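5-carboxymethyl-2-hydroxymuconate semialdehyde dehydrogenase (Thermus thermophilus, PDB 2D4E) probably oxidises 5-carboxymethyl-2-hydroxymuconate semialdehyde to the corresponding acid with NAD as cofactor, as a member of the aldehyde dehydrogenase family. Local coordinates at residues C[273-278]-C[307-312]; C[395-400]-C[412-417]; C[437-442]-C[456-461]. All blocks are in the same frame, centred on the assembly; numbering follows the deposited sequence.

All three contacts lie in one mixed sheet, whose six parallel strands run 395-398, 414-420, 310-314, 277-280, 438-442, 460-463. Along the chain they follow one another in the order 1, 2, 3, but across the sheet interaction 1 is in the middle, its centre about 10 Å from that of interaction 2 and about 9 Å from that of interaction 3. Leu-311 and Ser-309 probably hydrogen-bond to Val-416 on one flank, and Pro-277 to Tyr-440 on the other. Interactions 2 and 3 are about 19 Å apart between centres and do not touch. Gly-273 and Leu-437, in loops leading into strands 277-280 and 438-442, touch NAD; beyond interaction 3 the sheet runs on into a second subunit.

Interaction 1: C[273-278]-C[307-312]; sequences GGKSPA and ASSRLL
The carbonyl oxygen of Lys-275 is gripped side-on by two nitrogens of Arg-310: NH2 lies 3.0 Å from Lys-275 O, NE 3.1 Å. The oxygen sits at the edge of the guanidinium, only 5° out of its plane, and a bend at chi3 (-59°) helps turn both N-H groups onto it. Pro-277 lies alongside and covers one face of the guanidinium with CB, offset toward the rim. Beyond the contact, Arg-310 NH1 bonds Asn-401 OD1 and Lys-429 O, and NH2 also bonds Ala-430 O. A methionine in place of Arg-310 would probably leave the Lys-275 carbonyl without its two donors and Pro-277 without its flat neighbour. The Lys-275 chain crosses that of Arg-310 at about a right angle, with CD 3.3 Å from Ser-309 OG. Its NZ bonds Glu-408 O and Ile-405 O, and a water links it to Ser-309 O. Further on the backbones pair in parallel: Ala-278 N donates to Arg-310 O (2.9 Å) and Leu-312 N to Ala-278 O (2.7 Å). On the face away from the guanidinium, Ala-278 CB meets Ser-308 CB at 3.8 Å, with helix 286-298 packed over it, as expected of a beta-alpha-beta unit with neighbouring strands.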
loop_
_atom_site.group_PDB
_atom_site.type_symbol
_atom_site.label_atom_id
_atom_site.label_comp_id
_atom_site.label_asym_id
_atom_site.label_seq_id
_atom_site.Cartn_x
_atom_site.Cartn_y
_atom_site.Cartn_z
ATOM N N GLY C 273 6.678 19.691 -22.120
ATOM C CA GLY C 273 7.859 20.529 -21.976
ATOM C C GLY C 273 8.392 20.800 -20.585
ATOM O O GLY C 273 7.783 20.436 -19.581
ATOM N N GLY C 274 9.551 21.444 -20.530
ATOM C CA GLY C 274 10.148 21.770 -19.254
ATOM C C GLY C 274 11.123 22.929 -19.349
ATOM O O GLY C 274 11.578 23.292 -20.436
ATOM N N LYS C 275 11.418 23.523 -18.199
ATOM C CA LYS C 275 12.365 24.627 -18.087
ATOM C C LYS C 275 12.863 24.474 -16.661
ATOM O O LYS C 275 12.813 25.409 -15.853
ATOM C CB LYS C 275 11.670 25.985 -18.252
ATOM C CG LYS C 275 12.644 27.155 -18.437
ATOM C CD LYS C 275 13.235 27.154 -19.851
ATOM C CE LYS C 275 14.380 28.145 -19.987
ATOM N NZ LYS C 275 15.005 28.090 -21.344
ATOM N N SER C 276 13.332 23.266 -16.366
ATOM C CA SER C 276 13.804 22.893 -15.042
ATOM C C SER C 276 14.963 23.735 -14.530
ATOM O O SER C 276 15.933 23.975 -15.237
ATOM C CB SER C 276 14.186 21.411 -15.045
ATOM O OG SER C 276 13.117 20.630 -15.549
ATOM N N PRO C 277 14.874 24.190 -13.271
ATOM C CA PRO C 277 15.945 25.009 -12.703
ATOM C C PRO C 277 16.940 24.245 -11.838
ATOM O O PRO C 277 16.627 23.189 -11.281
ATOM C CB PRO C 277 15.175 26.029 -11.883
ATOM C CG PRO C 277 14.099 25.155 -11.265
ATOM C CD PRO C 277 13.663 24.251 -12.430
ATOM N N ALA C 278 18.154 24.782 -11.757
ATOM C CA ALA C 278 19.195 24.221 -10.904
ATOM C C ALA C 278 19.524 25.364 -9.947
ATOM O O ALA C 278 19.894 26.451 -10.393
ATOM C CB ALA C 278 20.425 23.846 -11.722
ATOM N N ALA C 307 16.527 18.862 -18.890
ATOM C CA ALA C 307 17.709 19.709 -18.840
ATOM C C ALA C 307 17.510 20.903 -17.901
ATOM O O ALA C 307 16.427 21.489 -17.847
ATOM C CB ALA C 307 18.052 20.195 -20.246
ATOM N N SER C 308 18.551 21.247 -17.146
ATOM C CA SER C 308 18.483 22.394 -16.241
ATOM C C SER C 308 18.882 23.630 -17.051
ATOM O O SER C 308 20.014 24.111 -16.965
ATOM C CB SER C 308 19.434 22.192 -15.046
ATOM O OG SER C 308 20.716 21.760 -15.468
ATOM N N SER C 309 17.940 24.124 -17.848
ATOM C CA SER C 309 18.161 25.277 -18.713
ATOM C C SER C 309 18.228 26.612 -17.972
ATOM O O SER C 309 18.609 27.634 -18.546
ATOM C CB SER C 309 17.077 25.316 -19.792
ATOM O OG SER C 309 15.798 25.107 -19.224
ATOM N N ARG C 310 17.842 26.609 -16.703
ATOM C CA ARG C 310 17.921 27.814 -15.894
ATOM C C ARG C 310 18.831 27.503 -14.715
ATOM O O ARG C 310 18.621 26.526 -13.999
ATOM C CB ARG C 310 16.543 28.245 -15.384
ATOM C CG ARG C 310 15.682 28.974 -16.394
ATOM C CD ARG C 310 14.403 29.453 -15.715
ATOM N NE ARG C 310 13.633 28.340 -15.153
ATOM C CZ ARG C 310 12.881 28.422 -14.057
ATOM N NH1 ARG C 310 12.792 29.566 -13.386
ATOM N NH2 ARG C 310 12.210 27.359 -13.633
ATOM N N LEU C 311 19.859 28.322 -14.542
ATOM C CA LEU C 311 20.810 28.147 -13.456
ATOM C C LEU C 311 20.674 29.304 -12.469
ATOM O O LEU C 311 21.045 30.434 -12.777
ATOM C CB LEU C 311 22.237 28.109 -14.011
ATOM C CG LEU C 311 23.358 28.115 -12.968
ATOM C CD1 LEU C 311 23.196 26.910 -12.046
ATOM C CD2 LEU C 311 24.716 28.095 -13.659
ATOM N N LEU C 312 20.133 29.020 -11.290
ATOM C CA LEU C 312 19.956 30.039 -10.260
ATOM C C LEU C 312 21.106 29.920 -9.275
ATOM O O LEU C 312 21.259 28.895 -8.615
ATOM C CB LEU C 312 18.616 29.839 -9.547
ATOM C CG LEU C 312 17.401 30.273 -10.376
ATOM C CD1 LEU C 312 16.121 29.601 -9.871
ATOM C CD2 LEU C 312 17.282 31.785 -10.300
HETATM O O HOH W 1 14.264 23.415 -21.029
HETATM O O HOH W 2 17.877 28.375 -21.200
HETATM O O HOH W 3 13.845 21.194 -18.256
#

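Interaction 2: C[395-400]-C[412-417]; sequences TVFVGE and GPVLVA
Val-414 pushes its CG1 methyl into the notch between Thr-395 and Phe-397, which stand two residues apart on the facing strand. CG1, anti to the backbone N (chi1 -180°), reaches the edge of the Phe-397 ring at CD1, 4.2 Å away and near the ring plane, while CG2 rests beside Thr-395 CB at 4.1 Å. Two residues on, on the same face, Val-416 fills the next hollow. Its CG2 leans on Phe-397 CB and comes 4.0 Å from the backbone N of Gly-399. The hollow owes its width to the glycine, since a beta carbon at Gly-399 would sit tight against that methyl.

The strands 395-398 and 414-417 run parallel, 21° apart in direction, and are the two strands of a beta-alpha-beta unit joined through the short helix 404-407. Five backbone bonds tie them, from Thr-395 N to Pro-413 O (2.8 Å) at one end to Gly-399 N to Ala-417 O (3.0 Å) at the other.

The other face carries Val-396, Leu-415, Val-398 and Ala-417. Here the bumps settle against backbone oxygens: Ala-417 CB lies 3.6 Å from Phe-397 O, and Leu-415 CB rests 3.8 Å from Thr-395 O. Val-398 CG1 in turn comes to 4.0 Å from Ala-417 O. Phe-318 of helix 315-331 packs on both Ala-417 and Val-398. Val-325 and Ala-329 of the same helix pack on Leu-415 and Val-396.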
loop_
_atom_site.group_PDB
_atom_site.type_symbol
_atom_site.label_atom_id
_atom_site.label_comp_id
_atom_site.label_asym_id
_atom_site.label_seq_id
_atom_site.Cartn_x
_atom_site.Cartn_y
_atom_site.Cartn_z
ATOM N N THR C 395 26.012 27.301 -25.393
ATOM C CA THR C 395 25.758 28.712 -25.110
ATOM C C THR C 395 25.346 29.041 -23.673
ATOM O O THR C 395 24.548 28.330 -23.069
ATOM C CB THR C 395 24.660 29.221 -26.079
ATOM O OG1 THR C 395 25.068 28.954 -27.427
ATOM C CG2 THR C 395 24.415 30.724 -25.909
ATOM N N VAL C 396 25.892 30.131 -23.140
ATOM C CA VAL C 396 25.579 30.576 -21.784
ATOM C C VAL C 396 25.264 32.066 -21.755
ATOM O O VAL C 396 26.040 32.884 -22.257
ATOM C CB VAL C 396 26.760 30.350 -20.796
ATOM C CG1 VAL C 396 26.363 30.831 -19.403
ATOM C CG2 VAL C 396 27.155 28.891 -20.753
ATOM N N PHE C 397 24.126 32.405 -21.156
ATOM C CA PHE C 397 23.679 33.791 -21.009
ATOM C C PHE C 397 23.553 34.101 -19.527
ATOM O O PHE C 397 23.415 33.200 -18.707
ATOM C CB PHE C 397 22.269 34.006 -21.573
ATOM C CG PHE C 397 22.203 34.224 -23.051
ATOM C CD1 PHE C 397 21.786 33.195 -23.898
ATOM C CD2 PHE C 397 22.458 35.482 -23.594
ATOM C CE1 PHE C 397 21.615 33.417 -25.266
ATOM C CE2 PHE C 397 22.292 35.719 -24.961
ATOM C CZ PHE C 397 21.866 34.686 -25.800
ATOM N N VAL C 398 23.592 35.384 -19.193
ATOM C CA VAL C 398 23.357 35.824 -17.828
ATOM C C VAL C 398 22.132 36.695 -18.058
ATOM O O VAL C 398 22.171 37.612 -18.878
ATOM C CB VAL C 398 24.490 36.690 -17.261
ATOM C CG1 VAL C 398 23.998 37.408 -16.015
ATOM C CG2 VAL C 398 25.680 35.814 -16.902
ATOM N N GLY C 399 21.035 36.387 -17.380
ATOM C CA GLY C 399 19.836 37.173 -17.578
ATOM C C GLY C 399 18.920 37.249 -16.378
ATOM O O GLY C 399 19.354 37.118 -15.230
ATOM N N GLU C 400 17.640 37.465 -16.651
ATOM C CA GLU C 400 16.635 37.576 -15.603
ATOM C C GLU C 400 15.542 36.560 -15.877
ATOM O O GLU C 400 15.267 36.228 -17.029
ATOM C CB GLU C 400 16.064 38.995 -15.572
ATOM C CG GLU C 400 17.146 40.057 -15.477
ATOM C CD GLU C 400 16.597 41.476 -15.428
ATOM O OE1 GLU C 400 15.791 41.847 -16.312
ATOM O OE2 GLU C 400 16.982 42.226 -14.506
ATOM N N GLY C 412 17.842 23.128 -26.565
ATOM C CA GLY C 412 19.122 23.138 -27.237
ATOM C C GLY C 412 20.176 23.381 -26.180
ATOM O O GLY C 412 19.830 23.629 -25.018
ATOM N N PRO C 413 21.467 23.324 -26.534
ATOM C CA PRO C 413 22.510 23.551 -25.529
ATOM C C PRO C 413 22.653 25.031 -25.183
ATOM O O PRO C 413 23.691 25.648 -25.443
ATOM C CB PRO C 413 23.751 22.960 -26.195
ATOM C CG PRO C 413 23.516 23.265 -27.646
ATOM C CD PRO C 413 22.048 22.955 -27.838
ATOM N N VAL C 414 21.595 25.590 -24.599
ATOM C CA VAL C 414 21.565 26.999 -24.217
ATOM C C VAL C 414 21.173 27.146 -22.753
ATOM O O VAL C 414 20.113 26.682 -22.335
ATOM C CB VAL C 414 20.551 27.800 -25.065
ATOM C CG1 VAL C 414 20.566 29.266 -24.631
ATOM C CG2 VAL C 414 20.882 27.678 -26.554
ATOM N N LEU C 415 22.025 27.812 -21.987
ATOM C CA LEU C 415 21.784 28.011 -20.563
ATOM C C LEU C 415 21.641 29.481 -20.207
ATOM O O LEU C 415 22.290 30.340 -20.807
ATOM C CB LEU C 415 22.939 27.423 -19.751
ATOM C CG LEU C 415 22.877 27.579 -18.224
ATOM C CD1 LEU C 415 21.788 26.664 -17.664
ATOM C CD2 LEU C 415 24.226 27.220 -17.610
ATOM N N VAL C 416 20.779 29.765 -19.236
ATOM C CA VAL C 416 20.596 31.128 -18.763
ATOM C C VAL C 416 20.818 31.125 -17.251
ATOM O O VAL C 416 20.125 30.429 -16.517
ATOM C CB VAL C 416 19.184 31.690 -19.104
ATOM C CG1 VAL C 416 18.095 30.846 -18.458
ATOM C CG2 VAL C 416 19.081 33.131 -18.632
ATOM N N ALA C 417 21.821 31.877 -16.810
ATOM C CA ALA C 417 22.177 31.990 -15.396
ATOM C C ALA C 417 21.466 33.198 -14.779
ATOM O O ALA C 417 21.506 34.301 -15.328
ATOM C CB ALA C 417 23.687 32.140 -15.256
#

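Interaction 3: C[437-442]-C[456-461]; sequences LAAYVF and LEAGMV
The backbones of 437-439 and 458-461 come together in parallel, Ala-438 facing Met-460 and Ala-439 facing Val-461, with Met-460 N donating to Leu-437 O at 3.1 Å. On one side Met-460 lies alongside Leu-437. Its chain is bent at both chi2 (73°) and chi3 (55°), which folds the terminal methyl back: CE sits 3.9 Å from Leu-437 CD1 and 3.5 Å from Leu-437 O. On the other side the small Ala-439 leaves room for two neighbours from the incoming segment. Its CB meets Leu-456 CD1 at 3.9 Å and Ala-458 CB at 4.2 Å. Leu-456 sends the same CD1 obliquely against Val-441, 3.4 Å from Val-441 CG2, closer than carbons usually pack. Val-441 CG2 also touches Val-461 CG1 (4.2 Å). Leu-427 and Ala-430 of helix 423-431 close over Leu-456.

Leu-437 O also takes a weak bond from Gly-459 N, and Ala-439 N to Met-460 O is weak as well, so the ladder begins irregularly. A water bridges the carbonyl oxygens of Ala-438 and Glu-457, donating to both.

Leu-437 touches the bound NAD and packs on Cys-305 and Thr-306, which puts this end of the contact at the cofactor pocket. At the far edge, Met-460 and Val-461 pair with a strand of a second subunit, and Leu-456 O accepts from Lys-499 of that subunit. The result is a beta-alpha-beta unit, built around helix 446-455, whose last strand carries the sheet across the subunit interface, as in other oligomeric aldehyde dehydrogenases.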
loop_
_atom_site.group_PDB
_atom_site.type_symbol
_atom_site.label_atom_id
_atom_site.label_comp_id
_atom_site.label_asym_id
_atom_site.label_seq_id
_atom_site.Cartn_x
_atom_site.Cartn_y
_atom_site.Cartn_z
ATOM N N LEU C 437 8.622 20.268 -14.542
ATOM C CA LEU C 437 9.060 18.889 -14.729
ATOM C C LEU C 437 10.060 18.490 -13.634
ATOM O O LEU C 437 9.728 17.720 -12.734
ATOM C CB LEU C 437 9.687 18.720 -16.118
ATOM C CG LEU C 437 10.074 17.295 -16.532
ATOM C CD1 LEU C 437 8.879 16.354 -16.367
ATOM C CD2 LEU C 437 10.557 17.305 -17.972
ATOM N N ALA C 438 11.276 19.020 -13.702
ATOM C CA ALA C 438 12.284 18.708 -12.695
ATOM C C ALA C 438 12.878 19.955 -12.040
ATOM O O ALA C 438 12.604 21.082 -12.445
ATOM C CB ALA C 438 13.396 17.878 -13.315
ATOM N N ALA C 439 13.693 19.735 -11.018
ATOM C CA ALA C 439 14.366 20.813 -10.304
ATOM C C ALA C 439 15.583 20.177 -9.645
ATOM O O ALA C 439 15.540 19.009 -9.264
ATOM C CB ALA C 439 13.442 21.425 -9.255
ATOM N N TYR C 440 16.668 20.938 -9.533
ATOM C CA TYR C 440 17.904 20.449 -8.928
ATOM C C TYR C 440 18.375 21.427 -7.852
ATOM O O TYR C 440 18.510 22.633 -8.101
ATOM C CB TYR C 440 18.983 20.286 -10.001
ATOM C CG TYR C 440 18.532 19.442 -11.174
ATOM C CD1 TYR C 440 17.722 19.980 -12.174
ATOM C CD2 TYR C 440 18.876 18.090 -11.259
ATOM C CE1 TYR C 440 17.264 19.199 -13.229
ATOM C CE2 TYR C 440 18.421 17.292 -12.311
ATOM C CZ TYR C 440 17.615 17.852 -13.291
ATOM O OH TYR C 440 17.153 17.073 -14.329
ATOM N N VAL C 441 18.627 20.910 -6.656
ATOM C CA VAL C 441 19.049 21.755 -5.556
ATOM C C VAL C 441 20.410 21.355 -5.013
ATOM O O VAL C 441 20.633 20.202 -4.645
ATOM C CB VAL C 441 18.034 21.704 -4.410
ATOM C CG1 VAL C 441 18.406 22.719 -3.337
ATOM C CG2 VAL C 441 16.629 21.960 -4.953
ATOM N N PHE C 442 21.318 22.321 -4.969
ATOM C CA PHE C 442 22.653 22.085 -4.463
ATOM C C PHE C 442 22.910 22.941 -3.226
ATOM O O PHE C 442 23.085 24.157 -3.309
ATOM C CB PHE C 442 23.682 22.371 -5.558
ATOM C CG PHE C 442 23.510 21.513 -6.783
ATOM C CD1 PHE C 442 22.627 21.883 -7.792
ATOM C CD2 PHE C 442 24.198 20.305 -6.904
ATOM C CE1 PHE C 442 22.428 21.061 -8.907
ATOM C CE2 PHE C 442 24.003 19.475 -8.014
ATOM C CZ PHE C 442 23.118 19.853 -9.017
ATOM N N LEU C 456 9.327 23.253 -4.161
ATOM C CA LEU C 456 9.547 23.356 -5.603
ATOM C C LEU C 456 8.448 22.643 -6.397
ATOM O O LEU C 456 8.196 21.450 -6.205
ATOM C CB LEU C 456 10.921 22.782 -5.964
ATOM C CG LEU C 456 12.129 23.619 -5.516
ATOM C CD1 LEU C 456 13.391 22.781 -5.582
ATOM C CD2 LEU C 456 12.259 24.851 -6.396
ATOM N N GLU C 457 7.794 23.382 -7.290
ATOM C CA GLU C 457 6.715 22.824 -8.095
ATOM C C GLU C 457 7.302 22.063 -9.276
ATOM O O GLU C 457 7.576 22.618 -10.347
ATOM C CB GLU C 457 5.782 23.954 -8.546
ATOM C CG GLU C 457 5.394 24.856 -7.377
ATOM C CD GLU C 457 4.599 26.083 -7.783
ATOM O OE1 GLU C 457 4.900 26.686 -8.834
ATOM O OE2 GLU C 457 3.682 26.462 -7.030
ATOM N N ALA C 458 7.508 20.774 -9.054
ATOM C CA ALA C 458 8.079 19.902 -10.055
ATOM C C ALA C 458 7.706 18.471 -9.713
ATOM O O ALA C 458 7.446 18.146 -8.554
ATOM C CB ALA C 458 9.591 20.058 -10.062
ATOM N N GLY C 459 7.670 17.613 -10.721
ATOM C CA GLY C 459 7.351 16.226 -10.459
ATOM C C GLY C 459 8.548 15.527 -9.838
ATOM O O GLY C 459 8.387 14.570 -9.080
ATOM N N MET C 460 9.747 16.014 -10.154
ATOM C CA MET C 460 10.988 15.421 -9.649
ATOM C C MET C 460 11.995 16.443 -9.127
ATOM O O MET C 460 12.293 17.426 -9.799
ATOM C CB MET C 460 11.694 14.620 -10.752
ATOM C CG MET C 460 11.153 13.229 -11.030
ATOM S SD MET C 460 9.591 13.277 -11.871
ATOM C CE MET C 460 10.000 14.266 -13.295
ATOM N N VAL C 461 12.529 16.195 -7.937
ATOM C CA VAL C 461 13.536 17.073 -7.362
ATOM C C VAL C 461 14.769 16.233 -7.042
ATOM O O VAL C 461 14.670 15.156 -6.447
ATOM C CB VAL C 461 13.045 17.754 -6.065
ATOM C CG1 VAL C 461 14.183 18.556 -5.436
ATOM C CG2 VAL C 461 11.865 18.681 -6.370
HETATM O O HOH W 4 10.235 22.793 -12.011
#